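Local coordinates for lipoprotein (Colwellia psychrerythraea, PDB 3O0Y) that is a putative lipoprotein of unknown function, of the DUF885 family, with a probable kinship to metallopeptidases, at residues A[69-73]-A[74-78]; A[421-424]-A[425-428]; A[87-90]-A[91-95]. All coordinates share one frame; numbering follows the deposited sequence.

Contact 1. Residues A[69-73]-A[74-78]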
ATOM      1  N   GLU A  69     -15.705  11.315   5.308  1.00 12.71           N
ATOM      2  CA  GLU A  69     -15.027  11.920   4.169  1.00 11.40           C
ATOM      3  C   GLU A  69     -16.058  12.148   3.045  1.00 10.32           C
ATOM      4  O   GLU A  69     -16.928  11.328   2.863  1.00 12.15           O
ATOM      5  CB  GLU A  69     -13.970  10.976   3.674  1.00 12.06           C
ATOM      6  CG  GLU A  69     -12.868  10.727   4.692  1.00 10.65           C
ATOM      7  CD  GLU A  69     -11.837   9.645   4.304  1.00 12.95           C
ATOM      8  OE1 GLU A  69     -11.977   8.946   3.254  1.00 12.83           O
ATOM      9  OE2 GLU A  69     -10.873   9.449   5.117  1.00 13.68           O
ATOM     10  N   PHE A  70     -15.909  13.253   2.322  1.00 11.45           N
ATOM     11  CA  PHE A  70     -16.749  13.585   1.196  1.00 10.27           C
ATOM     12  C   PHE A  70     -15.910  13.932  -0.005  1.00 10.32           C
ATOM     13  O   PHE A  70     -14.791  14.505   0.086  1.00 10.44           O
ATOM     14  CB  PHE A  70     -17.694  14.731   1.548  1.00 10.94           C
ATOM     15  CG  PHE A  70     -18.508  14.461   2.799  1.00 13.56           C
ATOM     16  CD1 PHE A  70     -19.426  13.431   2.836  1.00 16.41           C
ATOM     17  CD2 PHE A  70     -18.276  15.193   3.944  1.00 17.40           C
ATOM     18  CE1 PHE A  70     -20.151  13.158   4.018  1.00 16.27           C
ATOM     19  CE2 PHE A  70     -18.995  14.935   5.102  1.00 19.07           C
ATOM     20  CZ  PHE A  70     -19.936  13.949   5.122  1.00 16.25           C
ATOM     21  N   TYR A  71     -16.465  13.632  -1.151  1.00  9.55           N
ATOM     22  CA  TYR A  71     -15.694  13.547  -2.387  1.00 10.23           C
ATOM     23  C   TYR A  71     -16.317  14.332  -3.529  1.00  9.52           C
ATOM     24  O   TYR A  71     -16.048  14.031  -4.674  1.00 11.97           O
ATOM     25  CB  TYR A  71     -15.532  12.064  -2.812  1.00 10.47           C
ATOM     26  CG  TYR A  71     -14.580  11.363  -1.891  1.00  8.68           C
ATOM     27  CD1 TYR A  71     -13.242  11.500  -2.069  1.00 11.18           C
ATOM     28  CD2 TYR A  71     -15.038  10.698  -0.762  1.00  9.07           C
ATOM     29  CE1 TYR A  71     -12.324  10.882  -1.194  1.00 10.76           C
ATOM     30  CE2 TYR A  71     -14.184  10.150   0.117  1.00  8.87           C
ATOM     31  CZ  TYR A  71     -12.808  10.235  -0.096  1.00 12.07           C
ATOM     32  OH  TYR A  71     -11.942   9.677   0.802  1.00 12.49           O
ATOM     33  N   SER A  72     -17.091  15.392  -3.252  1.00 10.20           N
ATOM     34  CA  SER A  72     -17.725  16.153  -4.355  1.00 10.97           C
ATOM     35  C   SER A  72     -16.634  16.834  -5.212  1.00 10.66           C
ATOM     36  O   SER A  72     -15.543  17.055  -4.740  1.00 10.26           O
ATOM     37  CB  SER A  72     -18.645  17.236  -3.795  1.00 10.78           C
ATOM     38  OG  SER A  72     -17.964  18.405  -3.372  1.00 11.09           O
ATOM     39  N   PRO A  73     -16.972  17.266  -6.432  1.00 11.31           N
ATOM     40  CA  PRO A  73     -16.029  18.112  -7.191  1.00  9.22           C
ATOM     41  C   PRO A  73     -15.480  19.302  -6.413  1.00 10.45           C
ATOM     42  O   PRO A  73     -14.286  19.563  -6.468  1.00 11.23           O
ATOM     43  CB  PRO A  73     -16.892  18.582  -8.395  1.00  8.84           C
ATOM     44  CG  PRO A  73     -17.738  17.422  -8.626  1.00 10.34           C
ATOM     45  CD  PRO A  73     -18.147  16.940  -7.245  1.00 12.31           C
ATOM     46  N   GLU A  74     -16.303  19.984  -5.621  1.00 10.95           N
ATOM     47  CA  GLU A  74     -15.837  21.128  -4.911  1.00 12.58           C
ATOM     48  C   GLU A  74     -14.950  20.702  -3.738  1.00 10.92           C
ATOM     49  O   GLU A  74     -13.954  21.358  -3.497  1.00 11.03           O
ATOM     50  CB  GLU A  74     -16.985  21.986  -4.414  1.00 15.48           C
ATOM     51  CG  GLU A  74     -16.520  23.315  -3.783  1.00 19.60           C
ATOM     52  CD  GLU A  74     -15.868  24.317  -4.775  1.00 28.40           C
ATOM     53  OE1 GLU A  74     -16.060  24.247  -6.031  1.00 31.41           O
ATOM     54  OE2 GLU A  74     -15.161  25.229  -4.270  1.00 36.30           O
ATOM     55  N   ASN A  75     -15.281  19.586  -3.080  1.00 10.37           N
ATOM     56  CA  ASN A  75     -14.437  19.083  -1.984  1.00 10.31           C
ATOM     57  C   ASN A  75     -13.010  18.805  -2.499  1.00 11.12           C
ATOM     58  O   ASN A  75     -12.024  19.227  -1.904  1.00 10.82           O
ATOM     59  CB  ASN A  75     -15.009  17.795  -1.409  1.00  9.47           C
ATOM     60  CG  ASN A  75     -16.328  18.000  -0.634  1.00 13.42           C
ATOM     61  OD1 ASN A  75     -16.563  19.067  -0.032  1.00 24.13           O
ATOM     62  ND2 ASN A  75     -17.198  17.043  -0.699  1.00  8.82           N
ATOM     63  N   GLU A  76     -12.932  18.109  -3.627  1.00 10.80           N
ATOM     64  CA  GLU A  76     -11.659  17.706  -4.190  1.00 11.05           C
ATOM     65  C   GLU A  76     -10.881  18.899  -4.700  1.00 10.49           C
ATOM     66  O   GLU A  76      -9.656  19.010  -4.496  1.00  8.32           O
ATOM     67  CB  GLU A  76     -11.840  16.688  -5.294  1.00 10.68           C
ATOM     68  CG  GLU A  76     -12.136  15.290  -4.759  1.00 10.99           C
ATOM     69  CD  GLU A  76     -10.886  14.666  -4.059  1.00 10.74           C
ATOM     70  OE1 GLU A  76      -9.803  14.516  -4.706  1.00 12.65           O
ATOM     71  OE2 GLU A  76     -11.014  14.268  -2.903  1.00 15.65           O
ATOM     72  N   LYS A  77     -11.582  19.813  -5.379  1.00  9.19           N
ATOM     73  CA  LYS A  77     -10.927  21.041  -5.841  1.00 11.41           C
ATOM     74  C   LYS A  77     -10.292  21.835  -4.682  1.00 10.16           C
ATOM     75  O   LYS A  77      -9.141  22.254  -4.761  1.00 11.58           O
ATOM     76  CB  LYS A  77     -11.951  21.930  -6.566  1.00 11.53           C
ATOM     77  CG  LYS A  77     -11.353  23.303  -7.020  1.00 12.33           C
ATOM     78  CD  LYS A  77     -12.433  24.152  -7.792  1.00 17.56           C
ATOM     79  CE  LYS A  77     -11.688  25.274  -8.615  1.00 20.43           C
ATOM     80  NZ  LYS A  77     -12.646  26.351  -9.002  1.00 26.22           N
ATOM     81  N   GLN A  78     -11.028  22.017  -3.571  1.00 10.56           N
ATOM     82  CA  GLN A  78     -10.563  22.846  -2.484  1.00 11.92           C
ATOM     83  C   GLN A  78      -9.415  22.164  -1.738  1.00 12.44           C
ATOM     84  O   GLN A  78      -8.490  22.850  -1.297  1.00 10.99           O
ATOM     85  CB  GLN A  78     -11.661  23.184  -1.474  1.00 14.92           C
ATOM     86  CG  GLN A  78     -12.725  24.126  -2.090  1.00 18.82           C
ATOM     87  CD  GLN A  78     -13.914  24.394  -1.118  1.00 30.21           C
ATOM     88  OE1 GLN A  78     -13.841  24.070   0.078  1.00 38.62           O
ATOM     89  NE2 GLN A  78     -14.991  25.024  -1.635  1.00 36.32           N
TER
HETATM   90  O   HOH W   1     -12.362  15.255  -0.662  1.00 14.39           O
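Ser-72 meets Asn-75 and Glu-76 where a loop turns into helix 73-92. Phe-70 is in an extended conformation, and Ser-72 stands at the N-cap. The first helical turns close through two straight backbone bonds. Glu-76 N donates to Ser-72 O at 3.0 Å, nearly along the C=O axis, with a C=O...N angle of 170°. Lys-77 N donates to Pro-73 O at 2.9 Å. Pro-73 fills the first helical position, where its lack of an N-H costs no helix bond.

The Ser-72 side chain makes the cap. Ser-72 OG lies between the backbone N and the carbonyl carbon (chi1 80°), which turns it forward to accept from Asn-75 N at 2.9 Å. The Asn-75 side chain folds back against Ser-72 and the CB of Phe-70. On another side of the turn, Glu-76 bends at CG and brings OE2 obliquely to Tyr-71, 3.6 Å from CD1. Ring and carboxylate planes are only 20° apart. Water 1 donates to both Phe-70 O and Glu-76 OE2, joining loop to helix. Tyr-71 OH donates to Glu-69 OE1 at 2.6 Å, in the plane of its own ring but from above the carboxylate plane. A phenylalanine in place of Tyr-71 would probably leave Glu-69 OE1 without this donor and the ring without the bond that ties it to Glu-69.

Arg-46 and Arg-80 form salt bridges with Glu-76, and Ile-127 N also bonds to its carboxylate. From helix 174-190, Thr-180 OG1 bonds to Tyr-71 N, and Lys-176 makes a cation-pi contact with Phe-70. The buried Glu-76 carboxylate is thus met by two arginines, which probably favour its charged form, while the serine cap satisfies an N-H at the helix start.

Contact 2. Residues A[421-424]-A[425-428]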
ATOM      1  N   LEU A 421      -5.067 -17.223   4.515  1.00  9.20           N
ATOM      2  CA  LEU A 421      -5.101 -18.672   4.667  1.00  7.98           C
ATOM      3  C   LEU A 421      -6.201 -19.367   3.859  1.00  9.38           C
ATOM      4  O   LEU A 421      -6.502 -20.565   4.103  1.00 11.10           O
ATOM      5  CB  LEU A 421      -5.193 -18.993   6.135  1.00 10.18           C
ATOM      6  CG  LEU A 421      -4.223 -18.378   7.137  1.00 13.05           C
ATOM      7  CD1 LEU A 421      -4.618 -18.802   8.538  1.00 12.65           C
ATOM      8  CD2 LEU A 421      -2.818 -18.825   6.695  1.00 12.50           C
ATOM      9  N   ARG A 422      -6.771 -18.666   2.873  1.00  8.54           N
ATOM     10  CA  ARG A 422      -7.882 -19.297   2.131  1.00  9.74           C
ATOM     11  C   ARG A 422      -7.491 -20.601   1.442  1.00 12.27           C
ATOM     12  O   ARG A 422      -8.227 -21.621   1.550  1.00 13.61           O
ATOM     13  CB  ARG A 422      -8.428 -18.375   1.063  1.00 10.49           C
ATOM     14  CG  ARG A 422      -9.665 -18.893   0.289  1.00 15.27           C
ATOM     15  CD  ARG A 422     -10.116 -17.955  -0.861  1.00 25.40           C
ATOM     16  NE  ARG A 422      -9.413 -18.234  -2.122  1.00 40.09           N
ATOM     17  CZ  ARG A 422      -8.418 -17.505  -2.667  1.00 47.22           C
ATOM     18  NH1 ARG A 422      -7.978 -16.352  -2.147  1.00 48.28           N
ATOM     19  NH2 ARG A 422      -7.879 -17.929  -3.804  1.00 52.22           N
ATOM     20  N   ASP A 423      -6.354 -20.582   0.730  1.00 11.95           N
ATOM     21  CA  ASP A 423      -5.979 -21.705  -0.136  1.00 12.26           C
ATOM     22  C   ASP A 423      -4.520 -22.111   0.134  1.00 11.78           C
ATOM     23  O   ASP A 423      -3.598 -21.304  -0.097  1.00 10.95           O
ATOM     24  CB  ASP A 423      -6.060 -21.206  -1.563  1.00 14.98           C
ATOM     25  CG  ASP A 423      -5.755 -22.316  -2.593  1.00 24.21           C
ATOM     26  OD1 ASP A 423      -5.508 -23.504  -2.174  1.00 27.31           O
ATOM     27  OD2 ASP A 423      -5.734 -21.969  -3.813  1.00 30.27           O
ATOM     28  N   MET A 424      -4.324 -23.348   0.582  1.00 11.41           N
ATOM     29  CA  MET A 424      -2.972 -23.791   0.913  1.00 12.42           C
ATOM     30  C   MET A 424      -2.113 -23.855  -0.379  1.00 13.51           C
ATOM     31  O   MET A 424      -0.896 -23.677  -0.345  1.00 13.29           O
ATOM     32  CB  MET A 424      -2.958 -25.078   1.761  1.00 13.75           C
ATOM     33  CG  MET A 424      -3.362 -24.917   3.302  1.00 14.82           C
ATOM     34  SD  MET A 424      -2.511 -23.661   4.260  1.00  6.64           S
ATOM     35  CE  MET A 424      -3.527 -22.154   3.825  1.00  7.54           C
ATOM     36  N   LYS A 425      -2.749 -24.091  -1.528  1.00 14.57           N
ATOM     37  CA  LYS A 425      -1.990 -24.173  -2.781  1.00 15.14           C
ATOM     38  C   LYS A 425      -1.382 -22.821  -3.153  1.00 14.11           C
ATOM     39  O   LYS A 425      -0.369 -22.760  -3.862  1.00 13.67           O
ATOM     40  CB  LYS A 425      -2.840 -24.722  -3.941  1.00 17.68           C
ATOM     41  CG  LYS A 425      -3.777 -25.892  -3.601  1.00 26.09           C
ATOM     42  CD  LYS A 425      -3.035 -27.180  -3.255  1.00 34.01           C
ATOM     43  CE  LYS A 425      -3.792 -28.500  -3.668  1.00 36.10           C
ATOM     44  NZ  LYS A 425      -4.822 -28.277  -4.738  1.00 40.88           N
ATOM     45  N   ALA A 426      -1.964 -21.745  -2.630  1.00 10.55           N
ATOM     46  CA  ALA A 426      -1.502 -20.380  -2.816  1.00 12.30           C
ATOM     47  C   ALA A 426      -0.408 -19.976  -1.794  1.00  9.95           C
ATOM     48  O   ALA A 426       0.066 -18.874  -1.806  1.00 11.95           O
ATOM     49  CB  ALA A 426      -2.720 -19.411  -2.732  1.00 14.92           C
ATOM     50  N   ASN A 427      -0.102 -20.879  -0.874  1.00  9.87           N
ATOM     51  CA  ASN A 427       0.903 -20.696   0.188  1.00  7.74           C
ATOM     52  C   ASN A 427       1.961 -21.762   0.187  1.00  8.03           C
ATOM     53  O   ASN A 427       2.194 -22.403   1.216  1.00  7.21           O
ATOM     54  CB  ASN A 427       0.217 -20.702   1.552  1.00  7.08           C
ATOM     55  CG  ASN A 427      -0.633 -19.428   1.808  1.00 11.23           C
ATOM     56  OD1 ASN A 427      -1.886 -19.442   1.673  1.00 13.67           O
ATOM     57  ND2 ASN A 427       0.018 -18.378   2.160  1.00  9.55           N
ATOM     58  N   PRO A 428       2.573 -22.003  -0.976  1.00  8.46           N
ATOM     59  CA  PRO A 428       3.603 -23.030  -0.990  1.00  8.37           C
ATOM     60  C   PRO A 428       4.666 -22.710   0.053  1.00  7.14           C
ATOM     61  O   PRO A 428       5.070 -21.564   0.273  1.00  7.07           O
ATOM     62  CB  PRO A 428       4.202 -22.919  -2.393  1.00  8.05           C
ATOM     63  CG  PRO A 428       3.945 -21.514  -2.850  1.00 11.44           C
ATOM     64  CD  PRO A 428       2.558 -21.204  -2.220  1.00  9.73           C
TER
HETATM   65  O   HOH W   2       0.914 -24.813   1.314  1.00 11.73           O
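Asp-423 and Lys-425 meet at the start of a tight turn between strand 416-419 and helix 432-439. Two backbone bonds close the turn, each spanning three residues. Ala-426 N donates to Asp-423 O at 3.0 Å, and Asn-427 N donates to Met-424 O, also at 3.0 Å. In both, the donor sits well above the carbonyl plane, consistent with the tight 3-10 winding.

One side-chain bond adds to these. The Asp-423 carboxylate swings forward with CG anti to the backbone N (chi1 -177°), and Asp-423 OD1 accepts from Lys-425 N at 2.9 Å. The N-H comes from above the carboxylate plane, 64° out of it. Lys-425 NZ stays 5.5 Å from Asp-423 OD1, but Lys-425 CG packs 3.3 Å from the same oxygen.

Water 2 donates to Met-424 O and Asn-427 O, each at 2.7 Å, and so links the carbonyls of the second bonded pair, three residues apart.

Van der Waals contacts are few. Ala-426 CB lies 4.0 Å from Asp-423 CB. Met-424 bends twice along its chain and leaves its CE beside the Asn-427 side chain. Both Met-424 and Asn-427 also touch Leu-359 of helix 353-373, and Arg-356 of that helix bonds to Leu-421 O.

An aspartate accepting from the backbone N two residues on forms an Asx turn, here leading into a short 3-10 turn.

Contact 3. Residues A[87-90]-A[91-95]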
ATOM      1  N   SER A  87       2.391  23.787  -0.852  1.00  6.49           N
ATOM      2  CA  SER A  87       3.574  23.299  -1.503  1.00  7.94           C
ATOM      3  C   SER A  87       4.353  24.443  -2.116  1.00  7.68           C
ATOM      4  O   SER A  87       5.545  24.531  -1.947  1.00  7.71           O
ATOM      5  CB  SER A  87       3.167  22.295  -2.616  1.00  8.61           C
ATOM      6  OG  SER A  87       4.280  21.775  -3.263  1.00  8.83           O
ATOM      7  N   ASN A  88       3.662  25.339  -2.849  1.00  7.41           N
ATOM      8  CA  ASN A  88       4.328  26.415  -3.516  1.00  8.72           C
ATOM      9  C   ASN A  88       4.916  27.437  -2.491  1.00  9.47           C
ATOM     10  O   ASN A  88       5.983  27.974  -2.703  1.00  9.04           O
ATOM     11  CB  ASN A  88       3.337  27.075  -4.509  1.00  9.80           C
ATOM     12  CG  ASN A  88       3.230  26.292  -5.760  1.00 11.17           C
ATOM     13  OD1 ASN A  88       4.180  25.587  -6.129  1.00 16.58           O
ATOM     14  ND2 ASN A  88       2.052  26.376  -6.443  1.00 16.92           N
ATOM     15  N   THR A  89       4.249  27.668  -1.391  1.00  7.93           N
ATOM     16  CA  THR A  89       4.722  28.637  -0.380  1.00  7.83           C
ATOM     17  C   THR A  89       5.970  28.034   0.278  1.00  7.76           C
ATOM     18  O   THR A  89       7.013  28.722   0.403  1.00  8.58           O
ATOM     19  CB  THR A  89       3.654  28.907   0.653  1.00  8.64           C
ATOM     20  OG1 THR A  89       2.525  29.494  -0.023  1.00  9.57           O
ATOM     21  CG2 THR A  89       4.197  29.840   1.745  1.00  8.84           C
ATOM     22  N   ILE A  90       5.877  26.739   0.622  1.00  7.74           N
ATOM     23  CA  ILE A  90       7.047  26.021   1.223  1.00  7.47           C
ATOM     24  C   ILE A  90       8.239  26.145   0.275  1.00  7.96           C
ATOM     25  O   ILE A  90       9.337  26.493   0.679  1.00  9.11           O
ATOM     26  CB  ILE A  90       6.769  24.514   1.442  1.00  8.10           C
ATOM     27  CG1 ILE A  90       5.749  24.342   2.557  1.00  8.72           C
ATOM     28  CG2 ILE A  90       8.062  23.739   1.816  1.00  9.14           C
ATOM     29  CD1 ILE A  90       5.198  22.928   2.785  1.00  8.33           C
ATOM     30  N   ALA A  91       8.025  25.907  -1.016  1.00  8.56           N
ATOM     31  CA  ALA A  91       9.126  25.861  -1.957  1.00 12.15           C
ATOM     32  C   ALA A  91       9.864  27.208  -2.121  1.00 11.65           C
ATOM     33  O   ALA A  91      11.004  27.231  -2.519  1.00 14.53           O
ATOM     34  CB  ALA A  91       8.627  25.300  -3.394  1.00  8.34           C
ATOM     35  N   GLY A  92       9.172  28.305  -1.903  1.00 11.80           N
ATOM     36  CA  GLY A  92       9.728  29.631  -2.138  1.00 12.64           C
ATOM     37  C   GLY A  92      10.504  30.203  -0.965  1.00 13.63           C
ATOM     38  O   GLY A  92      11.208  31.186  -1.121  1.00 13.93           O
ATOM     39  N   ILE A  93      10.410  29.582   0.210  1.00 10.71           N
ATOM     40  CA  ILE A  93      10.982  30.167   1.422  1.00 10.90           C
ATOM     41  C   ILE A  93      12.501  29.992   1.403  1.00 11.09           C
ATOM     42  O   ILE A  93      13.005  28.980   0.979  1.00 12.91           O
ATOM     43  CB  ILE A  93      10.332  29.587   2.668  1.00 10.26           C
ATOM     44  CG1 ILE A  93       8.948  30.214   2.806  1.00 11.14           C
ATOM     45  CG2 ILE A  93      11.225  29.775   3.933  1.00 10.88           C
ATOM     46  CD1 ILE A  93       8.085  29.484   3.714  1.00 15.20           C
ATOM     47  N   LYS A  94      13.204  31.071   1.789  1.00 14.51           N
ATOM     48  CA  LYS A  94      14.635  31.115   1.964  1.00 18.61           C
ATOM     49  C   LYS A  94      15.034  30.728   3.379  1.00 20.49           C
ATOM     50  O   LYS A  94      14.630  31.401   4.329  1.00 21.87           O
ATOM     51  CB  LYS A  94      15.090  32.573   1.791  1.00 20.21           C
ATOM     52  CG  LYS A  94      16.600  32.761   1.719  1.00 25.93           C
ATOM     53  CD  LYS A  94      16.931  34.262   1.785  1.00 32.00           C
ATOM     54  CE  LYS A  94      18.412  34.563   1.506  1.00 36.61           C
ATOM     55  NZ  LYS A  94      19.202  34.419   2.758  1.00 39.67           N
ATOM     56  N   LEU A  95      15.765  29.643   3.539  1.00 23.21           N
ATOM     57  CA  LEU A  95      16.233  29.242   4.866  1.00 25.73           C
ATOM     58  C   LEU A  95      17.526  29.996   5.180  1.00 29.47           C
ATOM     59  O   LEU A  95      18.387  30.108   4.337  1.00 28.95           O
ATOM     60  CB  LEU A  95      16.438  27.715   4.918  1.00 26.11           C
ATOM     61  CG  LEU A  95      15.171  26.980   5.390  1.00 27.90           C
ATOM     62  CD1 LEU A  95      15.165  25.491   5.056  1.00 34.72           C
ATOM     63  CD2 LEU A  95      15.018  27.216   6.892  1.00 29.77           C
TER
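Thr-89 and Ile-90 meet Gly-92 and Ile-93 at the C-terminal end of helix 73-92. The innermost contacts are backbone bonds, and they change character along the chain. Ala-91 N still makes a regular helical bond to Ser-87 O at 3.0 Å. The N-H of Gly-92 is shared. Gly-92 N donates to Thr-89 O at 3.2 Å from above the carbonyl plane, 65° out of it. A second, weak bond runs from Gly-92 N to Asn-88 O at 3.3 Å. Ile-93 N then makes a straight but weak bond to Ile-90 O. The backbone of Ile-93 is already extended.

Side chains add a thin layer. Ile-93 folds back toward the last turn: Ile-93 CG1 is anti to the carbonyl carbon (chi1 -75°) and comes 3.4 Å from Thr-89 O. Ile-93 CD1 is 3.6 Å from Thr-89 O and 4.4 Å from Thr-89 CG2. Ala-91 CB rests 3.5 Å from Ser-87 O.

Neighbouring helices position this end: on helix 100-117, Gln-106 NE2 donates to both Ile-90 O and Ile-93 O, and Ser-87 OG bonds to Ala-110 O. Leu-31 of helix 27-44 meets Ile-90, while the Thr-89 hydroxyl bonds back to Ser-85 O.

The chemistry is that of a helix running out. Bonds to the residue four back give way to bonds three back, and the amide of Gln-106 serves one carbonyl of the last turn, Ile-90 O, and one just past it, Ile-93 O, tying the helix end to its neighbour.

Overall arrangement
The three contacts come along the chain in the order 1, 3, 2. Contacts 1 and 3 both use helix 73-92: residues 69-78 lead into its start and residues 87-95 lead out of its end. Their centres are 26 Å apart, and their nearest atoms about 11 Å apart. Contact 2 lies far along the chain, in the loop between strand 416-419 and helix 432-439. It is across the chain's centre from both, 41 Å from contact 1 and 51 Å from contact 3, centre to centre. All three belong to the DUF885 region of the chain. Two therefore define the ends of one helix, while the third shapes a separate turn of this mostly helical protein.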